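Phosphoribosyltransferase (Thermus thermophilus, PDB 1WD5) is of unproven function but probably acts as a phosphoribosyltransferase, a kind of glycosyltransferase. Local coordinates at residues G29-G34 / V51-K56. Residues are numbered along the deposited sequence; the frame is centred on the assembly and turned at random.
Sequences GLPRGG and VVLVRK
Gly29 and Val51 pair as neighbours in parallel strands, and the carbonyl of Gly29 takes a hydrogen bond from Val52 N (N to O 3.3 Å, 165° at the hydrogen), with the donor above the carbonyl plane. Past this bond the segment 29-34 leaves the sheet, and side chains carry the contact. Leu30 CB points away from the other strand; CG, anti to the carbonyl carbon (chi1 -81°), lies 3.9 Å from Val52 CG1. One bond further out, Leu30 CD1 is 3.5 Å from Val52 CG1. The two side chains run side by side, and both also touch helix 134-144, a buried place that suits branched apolar residues. Pro31, rigid and without an N-H, suits the turn out of the strand. Its CG presses tightly on Val51 CG2 at 3.5 Å, its CD sits 3.4 Å from Val52 O, and Leu53 CD2 reaches CG more loosely. An alanine here would probably open a gap beside Val51 CG2 and Leu53 CD2 and let the backbone turn more freely. The Pro31-Arg32 peptide is cis, and helix 33-45 follows: in this beta-alpha-beta crossover the loop probably corresponds to the pyrophosphate-binding loop of type I phosphoribosyltransferases.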
ATOM      1  N   GLY A  29      -1.116  -1.465  -5.402  1.00 15.17           N
ATOM      2  CA  GLY A  29      -1.502  -0.116  -5.040  1.00 13.57           C
ATOM      3  C   GLY A  29      -2.461  -0.088  -3.866  1.00 15.24           C
ATOM      4  O   GLY A  29      -3.370  -0.916  -3.779  1.00 15.87           O
ATOM      5  N   LEU A  30      -2.251   0.846  -2.945  1.00 14.74           N
ATOM      6  CA  LEU A  30      -3.145   0.976  -1.800  1.00 15.42           C
ATOM      7  C   LEU A  30      -4.379   1.737  -2.275  1.00 15.85           C
ATOM      8  O   LEU A  30      -4.261   2.722  -2.991  1.00 15.30           O
ATOM      9  CB  LEU A  30      -2.468   1.752  -0.665  1.00 17.49           C
ATOM     10  CG  LEU A  30      -1.493   0.996   0.247  1.00 20.71           C
ATOM     11  CD1 LEU A  30      -0.321   0.456  -0.554  1.00 20.74           C
ATOM     12  CD2 LEU A  30      -0.999   1.939   1.337  1.00 21.42           C
ATOM     13  N   PRO A  31      -5.582   1.283  -1.887  1.00 17.26           N
ATOM     14  CA  PRO A  31      -6.837   1.937  -2.285  1.00 15.35           C
ATOM     15  C   PRO A  31      -6.904   3.343  -1.691  1.00 15.37           C
ATOM     16  O   PRO A  31      -6.445   3.546  -0.567  1.00 15.81           O
ATOM     17  CB  PRO A  31      -7.912   1.029  -1.684  1.00 18.07           C
ATOM     18  CG  PRO A  31      -7.217  -0.298  -1.509  1.00 19.90           C
ATOM     19  CD  PRO A  31      -5.846   0.107  -1.044  1.00 17.97           C
ATOM     20  N   ARG A  32      -7.442   4.316  -2.430  1.00 14.63           N
ATOM     21  CA  ARG A  32      -7.954   4.126  -3.787  1.00 14.21           C
ATOM     22  C   ARG A  32      -7.096   4.902  -4.790  1.00 14.78           C
ATOM     23  O   ARG A  32      -6.769   4.391  -5.858  1.00 13.31           O
ATOM     24  CB  ARG A  32      -9.414   4.586  -3.885  1.00 12.49           C
ATOM     25  CG  ARG A  32     -10.386   3.724  -3.068  1.00 14.60           C
ATOM     26  CD  ARG A  32     -11.844   3.983  -3.441  1.00 13.52           C
ATOM     27  NE  ARG A  32     -12.315   5.305  -3.038  1.00 12.50           N
ATOM     28  CZ  ARG A  32     -12.669   5.637  -1.799  1.00 14.18           C
ATOM     29  NH1 ARG A  32     -12.612   4.746  -0.815  1.00 12.22           N
ATOM     30  NH2 ARG A  32     -13.093   6.868  -1.542  1.00 15.91           N
ATOM     31  N   GLY A  33      -6.731   6.133  -4.441  1.00 14.06           N
ATOM     32  CA  GLY A  33      -5.914   6.939  -5.329  1.00 14.65           C
ATOM     33  C   GLY A  33      -4.602   6.254  -5.677  1.00 15.67           C
ATOM     34  O   GLY A  33      -4.067   6.426  -6.777  1.00 16.15           O
ATOM     35  N   GLY A  34      -4.085   5.472  -4.734  1.00 13.26           N
ATOM     36  CA  GLY A  34      -2.838   4.768  -4.958  1.00 13.02           C
ATOM     37  C   GLY A  34      -2.900   3.784  -6.112  1.00 12.35           C
ATOM     38  O   GLY A  34      -1.880   3.484  -6.735  1.00 11.66           O
ATOM     39  N   VAL A  51      -4.323  -4.826  -6.271  1.00 15.86           N
ATOM     40  CA  VAL A  51      -4.535  -3.987  -5.112  1.00 15.41           C
ATOM     41  C   VAL A  51      -4.128  -4.756  -3.862  1.00 15.88           C
ATOM     42  O   VAL A  51      -4.215  -5.984  -3.825  1.00 16.03           O
ATOM     43  CB  VAL A  51      -6.019  -3.594  -5.006  1.00 16.36           C
ATOM     44  CG1 VAL A  51      -6.875  -4.853  -4.883  1.00 13.38           C
ATOM     45  CG2 VAL A  51      -6.239  -2.688  -3.819  1.00 15.52           C
ATOM     46  N   VAL A  52      -3.658  -4.034  -2.850  1.00 15.64           N
ATOM     47  CA  VAL A  52      -3.292  -4.669  -1.596  1.00 15.14           C
ATOM     48  C   VAL A  52      -4.422  -4.292  -0.657  1.00 16.39           C
ATOM     49  O   VAL A  52      -4.752  -3.113  -0.509  1.00 16.87           O
ATOM     50  CB  VAL A  52      -1.921  -4.173  -1.057  1.00 16.04           C
ATOM     51  CG1 VAL A  52      -1.909  -2.665  -0.910  1.00 16.01           C
ATOM     52  CG2 VAL A  52      -1.620  -4.850   0.272  1.00 13.69           C
ATOM     53  N   LEU A  53      -5.032  -5.305  -0.052  1.00 15.70           N
ATOM     54  CA  LEU A  53      -6.169  -5.114   0.837  1.00 15.21           C
ATOM     55  C   LEU A  53      -5.826  -5.544   2.257  1.00 14.96           C
ATOM     56  O   LEU A  53      -5.774  -6.739   2.563  1.00 12.75           O
ATOM     57  CB  LEU A  53      -7.352  -5.917   0.295  1.00 14.97           C
ATOM     58  CG  LEU A  53      -7.820  -5.439  -1.088  1.00 16.81           C
ATOM     59  CD1 LEU A  53      -8.623  -6.521  -1.806  1.00 15.77           C
ATOM     60  CD2 LEU A  53      -8.653  -4.176  -0.910  1.00 16.78           C
ATOM     61  N   VAL A  54      -5.603  -4.558   3.119  1.00 14.14           N
ATOM     62  CA  VAL A  54      -5.220  -4.811   4.500  1.00 15.20           C
ATOM     63  C   VAL A  54      -5.766  -3.734   5.439  1.00 16.56           C
ATOM     64  O   VAL A  54      -6.226  -2.682   4.989  1.00 16.51           O
ATOM     65  CB  VAL A  54      -3.682  -4.809   4.634  1.00 15.23           C
ATOM     66  CG1 VAL A  54      -3.066  -5.818   3.677  1.00 14.18           C
ATOM     67  CG2 VAL A  54      -3.150  -3.420   4.327  1.00 15.53           C
ATOM     68  N   ARG A  55      -5.699  -4.010   6.741  1.00 15.92           N
ATOM     69  CA  ARG A  55      -6.139  -3.086   7.780  1.00 16.41           C
ATOM     70  C   ARG A  55      -5.156  -3.132   8.943  1.00 17.40           C
ATOM     71  O   ARG A  55      -4.598  -4.183   9.270  1.00 18.39           O
ATOM     72  CB  ARG A  55      -7.531  -3.459   8.307  1.00 14.88           C
ATOM     73  CG  ARG A  55      -8.682  -3.191   7.337  1.00 15.11           C
ATOM     74  CD  ARG A  55      -8.925  -1.704   7.159  1.00 10.95           C
ATOM     75  NE  ARG A  55      -9.310  -1.063   8.414  1.00 12.64           N
ATOM     76  CZ  ARG A  55      -9.398   0.253   8.582  1.00 15.12           C
ATOM     77  NH1 ARG A  55      -9.134   1.078   7.574  1.00 16.17           N
ATOM     78  NH2 ARG A  55      -9.730   0.750   9.764  1.00 15.53           N
ATOM     79  N   LYS A  56      -4.942  -1.986   9.568  1.00 16.05           N
ATOM     80  CA  LYS A  56      -4.053  -1.916  10.711  1.00 16.90           C
ATOM     81  C   LYS A  56      -4.834  -2.338  11.954  1.00 16.37           C
ATOM     82  O   LYS A  56      -6.026  -2.048  12.074  1.00 16.64           O
ATOM     83  CB  LYS A  56      -3.544  -0.485  10.880  1.00 17.76           C
ATOM     84  CG  LYS A  56      -2.699  -0.256  12.119  1.00 22.75           C
ATOM     85  CD  LYS A  56      -3.327   0.810  12.993  1.00 25.75           C
ATOM     86  CE  LYS A  56      -3.520   2.111  12.223  1.00 27.70           C
ATOM     87  NZ  LYS A  56      -4.576   2.952  12.848  1.00 27.81           N
TER